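Local structure of germination protein YpeB (5BOI) at residues C201-G206 with T212-I217; Q172-L177 with V181-E186; R20-L25 with I147-K152; S46-D51 with E57-I62. The protein takes part in the germination of Bacillus spores, and its C-terminal PepSY-containing part, described here, probably has an inhibitory role. All coordinates share one frame; numbering follows the deposited sequence.

Contact 1 of 4, residues C201-G206 with T212-I217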
# COMPACT_ATOMS: atom_id res chain seq x y z
N CYS A 201 -12.46 -10.34 10.85
CA CYS A 201 -11.66 -11.50 11.26
C CYS A 201 -10.68 -11.20 12.38
O CYS A 201 -10.23 -10.07 12.53
CB CYS A 201 -10.83 -12.04 10.09
SG CYS A 201 -11.73 -12.55 8.63
N TYR A 202 -10.31 -12.22 13.15
CA TYR A 202 -9.09 -12.11 13.96
C TYR A 202 -7.94 -12.52 13.06
O TYR A 202 -7.99 -13.59 12.45
CB TYR A 202 -9.14 -13.03 15.17
CG TYR A 202 -10.17 -12.60 16.19
CD1 TYR A 202 -9.87 -11.62 17.10
CD2 TYR A 202 -11.43 -13.19 16.23
CE1 TYR A 202 -10.81 -11.20 18.04
CE2 TYR A 202 -12.39 -12.81 17.17
CZ TYR A 202 -12.07 -11.79 18.08
OH TYR A 202 -12.99 -11.37 19.03
N GLU A 203 -6.92 -11.67 12.99
CA GLU A 203 -5.73 -11.95 12.19
C GLU A 203 -4.62 -12.43 13.12
O GLU A 203 -4.33 -11.77 14.11
CB GLU A 203 -5.29 -10.70 11.43
CG GLU A 203 -3.95 -10.85 10.73
CD GLU A 203 -3.20 -9.54 10.65
OE1 GLU A 203 -3.84 -8.52 10.32
OE2 GLU A 203 -1.99 -9.54 10.93
N PHE A 204 -4.01 -13.56 12.80
CA PHE A 204 -2.90 -14.09 13.57
C PHE A 204 -1.64 -14.13 12.73
O PHE A 204 -1.65 -14.62 11.59
CB PHE A 204 -3.23 -15.50 14.09
CG PHE A 204 -4.39 -15.55 15.06
CD1 PHE A 204 -4.18 -15.35 16.42
CD2 PHE A 204 -5.69 -15.80 14.62
CE1 PHE A 204 -5.24 -15.39 17.34
CE2 PHE A 204 -6.75 -15.86 15.50
CZ PHE A 204 -6.53 -15.65 16.88
N LEU A 205 -0.54 -13.63 13.29
CA LEU A 205 0.77 -13.74 12.67
C LEU A 205 1.57 -14.74 13.48
O LEU A 205 1.70 -14.60 14.70
CB LEU A 205 1.45 -12.37 12.64
CG LEU A 205 2.75 -12.08 11.90
CD1 LEU A 205 2.72 -12.62 10.51
CD2 LEU A 205 2.94 -10.57 11.87
N GLY A 206 2.08 -15.78 12.83
CA GLY A 206 2.79 -16.82 13.55
C GLY A 206 3.70 -17.63 12.66
O GLY A 206 3.86 -17.34 11.47
N THR A 212 6.84 -18.25 8.14
CA THR A 212 5.89 -17.30 8.72
C THR A 212 4.58 -17.23 7.94
O THR A 212 4.57 -17.10 6.71
CB THR A 212 6.53 -15.91 8.80
OG1 THR A 212 7.71 -16.00 9.60
CG2 THR A 212 5.56 -14.92 9.42
N TYR A 213 3.47 -17.29 8.67
CA TYR A 213 2.13 -17.27 8.10
C TYR A 213 1.24 -16.20 8.70
O TYR A 213 1.35 -15.92 9.89
CB TYR A 213 1.44 -18.61 8.30
CG TYR A 213 2.00 -19.69 7.41
CD1 TYR A 213 3.12 -20.41 7.79
CD2 TYR A 213 1.44 -19.94 6.16
CE1 TYR A 213 3.64 -21.39 6.98
CE2 TYR A 213 1.97 -20.91 5.33
CZ TYR A 213 3.08 -21.63 5.75
OH TYR A 213 3.61 -22.61 4.94
N ARG A 214 0.38 -15.62 7.88
CA ARG A 214 -0.74 -14.84 8.39
C ARG A 214 -2.00 -15.67 8.19
O ARG A 214 -2.27 -16.17 7.08
CB ARG A 214 -0.87 -13.49 7.69
CG ARG A 214 -1.89 -12.54 8.34
CD ARG A 214 -1.94 -11.23 7.54
NE ARG A 214 -0.79 -10.38 7.85
CZ ARG A 214 0.06 -9.87 6.95
NH1 ARG A 214 -0.08 -10.12 5.65
NH2 ARG A 214 1.04 -9.10 7.38
N ILE A 215 -2.75 -15.83 9.27
CA ILE A 215 -4.00 -16.60 9.24
C ILE A 215 -5.17 -15.75 9.70
O ILE A 215 -5.11 -15.13 10.78
CB ILE A 215 -3.89 -17.85 10.11
CG1 ILE A 215 -2.83 -18.80 9.54
CG2 ILE A 215 -5.27 -18.62 10.15
CD1 ILE A 215 -2.14 -19.65 10.60
N PHE A 216 -6.23 -15.73 8.90
CA PHE A 216 -7.44 -14.98 9.26
C PHE A 216 -8.56 -15.93 9.70
O PHE A 216 -8.92 -16.85 8.94
CB PHE A 216 -7.92 -14.14 8.08
CG PHE A 216 -6.96 -13.05 7.66
CD1 PHE A 216 -5.93 -13.32 6.78
CD2 PHE A 216 -7.12 -11.76 8.15
CE1 PHE A 216 -5.05 -12.30 6.38
CE2 PHE A 216 -6.25 -10.74 7.75
CZ PHE A 216 -5.22 -11.02 6.87
N ILE A 217 -9.10 -15.70 10.90
CA ILE A 217 -10.20 -16.51 11.44
C ILE A 217 -11.46 -15.64 11.53
O ILE A 217 -11.44 -14.57 12.15
CB ILE A 217 -9.86 -17.07 12.84
CG1 ILE A 217 -8.66 -18.02 12.79
CG2 ILE A 217 -11.07 -17.78 13.50
CD1 ILE A 217 -8.81 -19.18 11.85
O HOH W 1 0.18 -8.46 10.34
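F204 and I215 exchange two backbone hydrogen bonds: F204 N reaches I215 O at 2.8 Å, and I215 N answers to F204 O. The same paired bonding joins Y202 with I217 and G206 with Y213, and its longest member runs from G206 N to Y213 O at 3.0 Å. Between them lie the non-hydrogen-bonded pairs E203–F216 and L205–R214, whose side chains project from the other face. There E203 OE2 and R214 NE form a salt bridge at 3.4 Å. Its hydrogen bond is weak, and OE2 lies at the edge of the guanidinium, with the two flat groups turned 80° apart. A water reinforces the pair by donating to E203 OE2 and accepting from R214 NH2. An arginine suits this buried site because its other nitrogens are also engaged, NH1 by E228 and NH2 by A107 O.

The E203 chain also works as an apolar group. With CG opposite the backbone N (chi1 172°), that methylene makes an off-centre CH-pi contact, 4.2 Å from the centroid of the F216 ring. Replacing E203 by an alanine would probably leave R214 NE without its carboxylate mate and take away the CG methylene from the F216 ring. Farther along, L205 CD1 meets T212 CG2 at 3.8 Å. On the opposite face F204 CE2 rests 4.0 Å from I217 CG1, and F204 and Y202 lie against helix 170-175, with Y202 OH bonded to I168 O. Two strands so paired, 198-208 and 211-218, make an antiparallel beta hairpin, part of the C-terminal PepSY-family region of this protein.

Contact 2 of 4, residues Q172-L177 with V181-E186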
# COMPACT_ATOMS: atom_id res chain seq x y z
N GLN A 172 -11.24 -17.71 21.88
CA GLN A 172 -11.96 -18.74 21.13
C GLN A 172 -11.43 -18.83 19.69
O GLN A 172 -11.19 -19.92 19.17
CB GLN A 172 -13.47 -18.44 21.16
CG GLN A 172 -14.11 -18.69 22.54
CD GLN A 172 -15.43 -17.96 22.76
OE1 GLN A 172 -15.89 -17.18 21.92
NE2 GLN A 172 -16.06 -18.22 23.90
N ALA A 173 -11.21 -17.68 19.07
CA ALA A 173 -10.62 -17.63 17.73
C ALA A 173 -9.30 -18.39 17.65
O ALA A 173 -9.05 -19.15 16.71
CB ALA A 173 -10.40 -16.20 17.29
N LYS A 174 -8.45 -18.17 18.66
CA LYS A 174 -7.12 -18.76 18.70
C LYS A 174 -7.18 -20.28 18.80
O LYS A 174 -6.28 -20.96 18.30
CB LYS A 174 -6.33 -18.17 19.89
CG LYS A 174 -4.86 -18.57 19.96
CD LYS A 174 -4.10 -17.68 20.96
CE LYS A 174 -2.74 -18.27 21.36
NZ LYS A 174 -1.83 -17.25 21.96
N THR A 175 -8.23 -20.83 19.40
CA THR A 175 -8.33 -22.29 19.48
C THR A 175 -8.69 -22.87 18.12
O THR A 175 -8.57 -24.08 17.90
CB THR A 175 -9.37 -22.74 20.51
OG1 THR A 175 -10.68 -22.35 20.07
CG2 THR A 175 -9.09 -22.11 21.87
N LYS A 176 -9.12 -22.01 17.21
CA LYS A 176 -9.52 -22.44 15.88
C LYS A 176 -8.31 -22.67 14.99
O LYS A 176 -8.41 -23.30 13.94
CB LYS A 176 -10.47 -21.41 15.26
CG LYS A 176 -11.71 -21.14 16.11
CD LYS A 176 -12.33 -22.44 16.62
CE LYS A 176 -13.78 -22.24 17.07
NZ LYS A 176 -14.24 -23.31 17.99
N LEU A 177 -7.16 -22.15 15.42
CA LEU A 177 -5.91 -22.35 14.69
C LEU A 177 -5.50 -23.81 14.70
O LEU A 177 -6.00 -24.60 15.49
CB LEU A 177 -4.78 -21.52 15.29
CG LEU A 177 -4.95 -20.02 15.09
CD1 LEU A 177 -3.85 -19.25 15.81
CD2 LEU A 177 -4.99 -19.68 13.61
N VAL A 181 0.65 -24.11 14.97
CA VAL A 181 0.90 -22.67 14.82
C VAL A 181 1.47 -22.05 16.09
O VAL A 181 0.92 -22.22 17.18
CB VAL A 181 -0.38 -21.92 14.43
CG1 VAL A 181 -0.07 -20.44 14.20
CG2 VAL A 181 -0.99 -22.53 13.18
N LYS A 182 2.57 -21.32 15.96
CA LYS A 182 3.13 -20.60 17.10
C LYS A 182 2.84 -19.11 16.96
O LYS A 182 3.54 -18.39 16.25
CB LYS A 182 4.64 -20.84 17.21
CG LYS A 182 5.04 -22.31 17.21
CD LYS A 182 4.24 -23.10 18.22
CE LYS A 182 4.55 -24.59 18.14
NZ LYS A 182 5.93 -24.88 18.60
N VAL A 183 1.80 -18.64 17.65
CA VAL A 183 1.33 -17.27 17.47
C VAL A 183 2.32 -16.26 18.01
O VAL A 183 2.88 -16.44 19.10
CB VAL A 183 -0.03 -17.04 18.15
CG1 VAL A 183 -0.53 -15.63 17.91
CG2 VAL A 183 -1.04 -18.05 17.64
N MET A 184 2.55 -15.19 17.26
CA MET A 184 3.40 -14.10 17.74
C MET A 184 2.60 -12.81 17.89
O MET A 184 2.96 -11.93 18.67
CB MET A 184 4.57 -13.91 16.78
CG MET A 184 5.48 -15.13 16.71
SD MET A 184 6.45 -15.22 15.19
CE MET A 184 6.48 -13.51 14.66
N GLU A 185 1.49 -12.70 17.17
CA GLU A 185 0.71 -11.47 17.17
C GLU A 185 -0.75 -11.73 16.77
O GLU A 185 -1.02 -12.59 15.93
CB GLU A 185 1.34 -10.46 16.23
CG GLU A 185 0.62 -9.13 16.20
CD GLU A 185 1.52 -7.98 15.81
OE1 GLU A 185 2.74 -8.07 16.08
OE2 GLU A 185 1.01 -6.98 15.27
N GLU A 186 -1.67 -10.98 17.36
CA GLU A 186 -3.08 -11.05 16.97
C GLU A 186 -3.72 -9.66 16.94
O GLU A 186 -3.53 -8.88 17.87
CB GLU A 186 -3.86 -11.95 17.95
CG GLU A 186 -5.39 -11.99 17.72
CD GLU A 186 -6.12 -10.78 18.31
OE1 GLU A 186 -5.76 -10.36 19.43
OE2 GLU A 186 -7.04 -10.25 17.65
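L177 and V183 make the closest contact between the turn that follows a short helix and the strand that comes next, an alpha-to-beta connection in the PepSY-family region of YpeB. Methyl CD1 of L177 comes within 3.6 Å of V183 CG2, the two side chains crossing at about a right angle. The same L177 methyl lies 4.3 Å from V181 CG1, so a single leucine branch reaches two valines that are separated by one residue and both point toward 172-177. Valine's compact branched methyls suit the strand, and a single methyl of each, CG1 of V181 and CG2 of V183, meets the leucine. K174 adds a looser contact: its extended chain, with CG trans to the backbone N (chi1 -173°), passes obliquely over V183 and brings CE to 4.1 Å from V183 CG2. A lysine fits here because its methylenes can lie on the valine while its amine end stays near the surface.

Around this first shell, L177 also touches I215 and I217, and V181 touches I215, which ties V181 and L177 to strand 211-218. On strand 198-208, L205 is faced by both M184 and E185, a classic beta bulge just after V183. On the helix side L177 is held by its backbone, since L177 N bonds to K174 O at 3.2 Å, and K176 N does likewise with A173 O. Two residues before L177, the T175 hydroxyl is spent on the helix itself: OG1 donates to Q172 O at 2.6 Å, in the carbonyl plane and on a lone pair.

Contact 3 of 4, residues R20-L25 with I147-K152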
# COMPACT_ATOMS: atom_id res chain seq x y z
N ARG A 20 6.39 17.61 -8.28
CA ARG A 20 7.72 18.04 -7.89
C ARG A 20 8.01 17.69 -6.43
O ARG A 20 9.08 17.17 -6.10
CB ARG A 20 7.89 19.54 -8.12
CG ARG A 20 7.64 19.98 -9.55
CD ARG A 20 8.18 21.39 -9.80
NE ARG A 20 7.83 21.87 -11.13
CZ ARG A 20 8.50 21.57 -12.24
NH1 ARG A 20 8.11 22.06 -13.40
NH2 ARG A 20 9.56 20.77 -12.18
N SER A 21 7.04 17.98 -5.56
CA SER A 21 7.16 17.72 -4.13
C SER A 21 7.19 16.23 -3.79
O SER A 21 8.07 15.77 -3.05
CB SER A 21 6.00 18.40 -3.40
OG SER A 21 6.30 18.56 -2.03
N PHE A 22 6.24 15.48 -4.33
CA PHE A 22 6.11 14.05 -4.08
C PHE A 22 7.32 13.24 -4.54
O PHE A 22 7.73 12.28 -3.89
CB PHE A 22 4.85 13.53 -4.77
CG PHE A 22 4.38 12.19 -4.29
CD1 PHE A 22 3.70 12.07 -3.08
CD2 PHE A 22 4.59 11.05 -5.05
CE1 PHE A 22 3.25 10.83 -2.64
CE2 PHE A 22 4.13 9.81 -4.61
CZ PHE A 22 3.46 9.70 -3.40
N LEU A 23 7.89 13.64 -5.68
CA LEU A 23 8.95 12.89 -6.33
C LEU A 23 10.32 13.51 -6.08
O LEU A 23 11.33 13.03 -6.60
CB LEU A 23 8.70 12.81 -7.84
CG LEU A 23 7.44 12.08 -8.29
CD1 LEU A 23 7.24 12.30 -9.78
CD2 LEU A 23 7.55 10.61 -7.96
N ASN A 24 10.33 14.58 -5.30
CA ASN A 24 11.56 15.26 -4.94
C ASN A 24 12.32 15.72 -6.19
O ASN A 24 13.52 15.50 -6.31
CB ASN A 24 12.44 14.34 -4.09
CG ASN A 24 13.22 15.10 -3.04
OD1 ASN A 24 13.05 16.30 -2.86
ND2 ASN A 24 14.09 14.38 -2.33
N LEU A 25 11.60 16.34 -7.12
CA LEU A 25 12.21 16.86 -8.34
C LEU A 25 12.89 18.20 -8.06
O LEU A 25 12.36 19.03 -7.32
CB LEU A 25 11.16 17.03 -9.44
CG LEU A 25 10.25 15.83 -9.75
CD1 LEU A 25 9.22 16.21 -10.79
CD2 LEU A 25 11.05 14.61 -10.19
N ILE A 147 10.30 4.27 -6.42
CA ILE A 147 10.21 4.10 -7.87
C ILE A 147 8.83 3.65 -8.34
O ILE A 147 8.55 3.61 -9.53
CB ILE A 147 11.25 3.10 -8.37
CG1 ILE A 147 11.06 1.73 -7.73
CG2 ILE A 147 12.65 3.64 -8.07
CD1 ILE A 147 12.26 0.80 -7.99
N GLY A 148 7.96 3.30 -7.40
CA GLY A 148 6.59 2.97 -7.74
C GLY A 148 5.71 3.28 -6.54
O GLY A 148 6.17 3.20 -5.40
N PHE A 149 4.46 3.66 -6.82
CA PHE A 149 3.49 4.04 -5.78
C PHE A 149 2.07 3.88 -6.31
O PHE A 149 1.79 4.24 -7.45
CB PHE A 149 3.74 5.48 -5.32
CG PHE A 149 2.72 6.02 -4.35
CD1 PHE A 149 2.84 5.78 -2.98
CD2 PHE A 149 1.66 6.81 -4.79
CE1 PHE A 149 1.90 6.28 -2.08
CE2 PHE A 149 0.72 7.31 -3.89
CZ PHE A 149 0.85 7.05 -2.54
N SER A 150 1.17 3.32 -5.50
CA SER A 150 -0.22 3.29 -5.89
C SER A 150 -1.10 3.43 -4.67
O SER A 150 -1.06 2.58 -3.79
CB SER A 150 -0.56 2.01 -6.62
OG SER A 150 -1.97 1.92 -6.79
N ALA A 151 -1.89 4.49 -4.63
CA ALA A 151 -2.85 4.65 -3.54
C ALA A 151 -4.27 4.50 -4.06
O ALA A 151 -5.22 5.03 -3.47
CB ALA A 151 -2.68 5.99 -2.85
N LYS A 152 -4.43 3.78 -5.17
CA LYS A 152 -5.73 3.69 -5.81
C LYS A 152 -6.75 2.99 -4.89
O LYS A 152 -7.86 3.49 -4.71
CB LYS A 152 -5.62 2.96 -7.15
CG LYS A 152 -4.90 3.78 -8.22
CD LYS A 152 -4.71 3.00 -9.52
CE LYS A 152 -5.95 3.05 -10.38
NZ LYS A 152 -5.65 2.75 -11.81
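F22, in the last turn of helix 12-22, meets F149 of strand 146-150 in a T-shaped stack, part of an aromatic cluster between helix and strands. The edge of F22 is directed at the face of F149, with centroids 4.9 Å apart and planes at 66°. F22 CZ stands over the centre of the F149 ring, 3.5 Å above its plane, so it lies almost equally far from all six carbons; the nearest include F149 CE2 at 3.7 Å. Both rings leave their backbones with CG trans to N (chi1 -163° in F22), which turns each ring toward the other. Phenylalanine suits both buried positions, being flat, apolar and without a polar group to satisfy. If F149 were an alanine, the edge of F22 would probably lose the face it points at, and a gap would open beside it. Two residues after F22 the helix closes in a Schellman motif at N24, whose positive phi is readily adopted by asparagine, and L25 N bonds to R20 O at 2.8 Å. F22 also meets F95 and H99 edge-to-face, as F149 does F101, while V72 of strand 69-74 and M60 of strand 57-63 pack against F22 from the sheet.

Contact 4 of 4, residues S46-D51 with E57-I62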
# COMPACT_ATOMS: atom_id res chain seq x y z
N SER A 46 -2.58 12.76 -16.33
CA SER A 46 -1.49 11.82 -16.60
C SER A 46 -0.21 12.57 -16.96
O SER A 46 -0.15 13.24 -17.99
CB SER A 46 -1.86 10.86 -17.74
OG SER A 46 -2.63 9.77 -17.26
N LEU A 47 0.80 12.43 -16.12
CA LEU A 47 2.06 13.14 -16.32
C LEU A 47 3.16 12.21 -16.79
O LEU A 47 3.24 11.05 -16.35
CB LEU A 47 2.49 13.84 -15.03
CG LEU A 47 1.74 15.09 -14.57
CD1 LEU A 47 0.28 14.80 -14.27
CD2 LEU A 47 2.42 15.67 -13.35
N THR A 48 4.00 12.71 -17.69
CA THR A 48 5.20 12.00 -18.11
C THR A 48 6.40 12.90 -17.84
O THR A 48 6.68 13.82 -18.61
CB THR A 48 5.16 11.61 -19.60
OG1 THR A 48 4.01 10.81 -19.86
CG2 THR A 48 6.41 10.81 -19.97
N ILE A 49 7.10 12.64 -16.75
CA ILE A 49 8.25 13.44 -16.35
C ILE A 49 9.55 12.86 -16.90
O ILE A 49 9.84 11.68 -16.70
CB ILE A 49 8.34 13.55 -14.82
CG1 ILE A 49 7.06 14.18 -14.26
CG2 ILE A 49 9.56 14.36 -14.41
CD1 ILE A 49 6.34 13.29 -13.27
N THR A 50 10.32 13.68 -17.61
CA THR A 50 11.53 13.19 -18.25
C THR A 50 12.78 13.83 -17.66
O THR A 50 12.89 15.05 -17.58
CB THR A 50 11.50 13.48 -19.77
OG1 THR A 50 11.28 14.88 -19.99
CG2 THR A 50 10.39 12.70 -20.45
N ASP A 51 13.72 12.99 -17.22
CA ASP A 51 15.05 13.45 -16.87
C ASP A 51 15.70 13.95 -18.16
O ASP A 51 15.52 13.33 -19.21
CB ASP A 51 15.86 12.32 -16.23
CG ASP A 51 17.20 12.77 -15.65
OD1 ASP A 51 17.67 13.88 -15.97
OD2 ASP A 51 17.79 12.00 -14.87
N GLU A 57 12.11 8.08 -17.91
CA GLU A 57 10.77 8.65 -17.82
C GLU A 57 10.02 8.15 -16.59
O GLU A 57 10.14 6.99 -16.20
CB GLU A 57 9.98 8.33 -19.08
CG GLU A 57 10.57 8.92 -20.35
CD GLU A 57 9.72 8.65 -21.56
OE1 GLU A 57 8.48 8.77 -21.46
OE2 GLU A 57 10.28 8.30 -22.62
N THR A 58 9.24 9.05 -16.00
CA THR A 58 8.41 8.74 -14.85
C THR A 58 6.97 9.10 -15.17
O THR A 58 6.70 10.17 -15.73
CB THR A 58 8.88 9.50 -13.59
OG1 THR A 58 10.18 9.03 -13.20
CG2 THR A 58 7.90 9.30 -12.42
N TYR A 59 6.05 8.22 -14.81
CA TYR A 59 4.65 8.43 -15.09
C TYR A 59 3.90 8.62 -13.78
O TYR A 59 4.06 7.83 -12.85
CB TYR A 59 4.07 7.25 -15.88
CG TYR A 59 4.91 6.87 -17.08
CD1 TYR A 59 6.00 6.01 -16.95
CD2 TYR A 59 4.64 7.40 -18.33
CE1 TYR A 59 6.78 5.67 -18.04
CE2 TYR A 59 5.42 7.06 -19.43
CZ TYR A 59 6.49 6.20 -19.28
OH TYR A 59 7.26 5.87 -20.37
N MET A 60 3.10 9.66 -13.72
CA MET A 60 2.40 9.97 -12.49
C MET A 60 0.98 10.40 -12.76
O MET A 60 0.72 11.23 -13.64
CB MET A 60 3.13 11.06 -11.72
CG MET A 60 2.44 11.39 -10.40
SD MET A 60 3.47 12.37 -9.29
CE MET A 60 2.47 12.34 -7.80
N ASP A 61 0.05 9.84 -11.99
CA ASP A 61 -1.33 10.23 -12.10
C ASP A 61 -1.78 10.96 -10.83
O ASP A 61 -1.47 10.55 -9.70
CB ASP A 61 -2.21 9.01 -12.37
CG ASP A 61 -1.96 8.42 -13.76
OD1 ASP A 61 -2.57 8.92 -14.73
OD2 ASP A 61 -1.17 7.47 -13.88
N ILE A 62 -2.49 12.06 -11.03
CA ILE A 62 -3.01 12.86 -9.94
C ILE A 62 -4.48 13.14 -10.21
O ILE A 62 -4.89 13.31 -11.36
CB ILE A 62 -2.23 14.19 -9.79
CG1 ILE A 62 -0.72 13.93 -9.83
CG2 ILE A 62 -2.65 14.93 -8.53
CD1 ILE A 62 0.12 15.11 -9.40
O HOH W 2 12.21 10.40 -14.75
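L47 and M60 form a hydrogen-bonded pair at the tight, buried side of two antiparallel strands. L47 N reaches M60 O at 2.8 Å, and I49 pairs with T58 in the same way, I49 N lying 2.7 Å from T58 O. M60 N returns a bond to L47 O at 3.0 Å. Leucine, isoleucine and methionine suit this face because it is covered by helix 12-22 and the loop after it: A19 touches L47 and M60, and L23 lies on I49. I49 CD1 meets M60 CB at 4.2 Å. T58, on the same face but nearer the solvent, shares a water with I49 O, although the link to I49 is weak.

The other face is looser, partly exposed and more polar. S46 OG donates to D61 OD1 at 2.7 Å, nearly in line with the C-O bond. T48 lies alongside the Y59 ring, OG1 being 3.8 Å from Y59 CD2, and T50 CG2 rests on E57 CG at 3.8 Å. Such a division, apolar under a helix and hydrophilic outside, is what an antiparallel beta hairpin, here strands 44-50 and 57-63, has when a helix packs on one face of its sheet, consistent with the PepSY family.

Overall arrangement
The four contacts fall into two groups on opposite sides of the chain's centre. Contacts 3 and 4 lie in the region of the YpeB PepSY1 and PepSY2 domains, their centres about 9 Å apart. Contact 4 is nested in the long loop closed by contact 3, and F22 and L23 join them by packing on M60, I49 and T58. Contacts 1 and 2 come later in the chain, in the C-terminal PepSY-family region, with centres about 7 Å apart. Backbone bonds between L205 and residues M184 and E185 join their neighbouring strands, 182-192 and 198-208. Centres of contacts 2 and 4 are about 45 Å apart, consistent with an elongated chain whose two PepSY regions lie toward opposite ends.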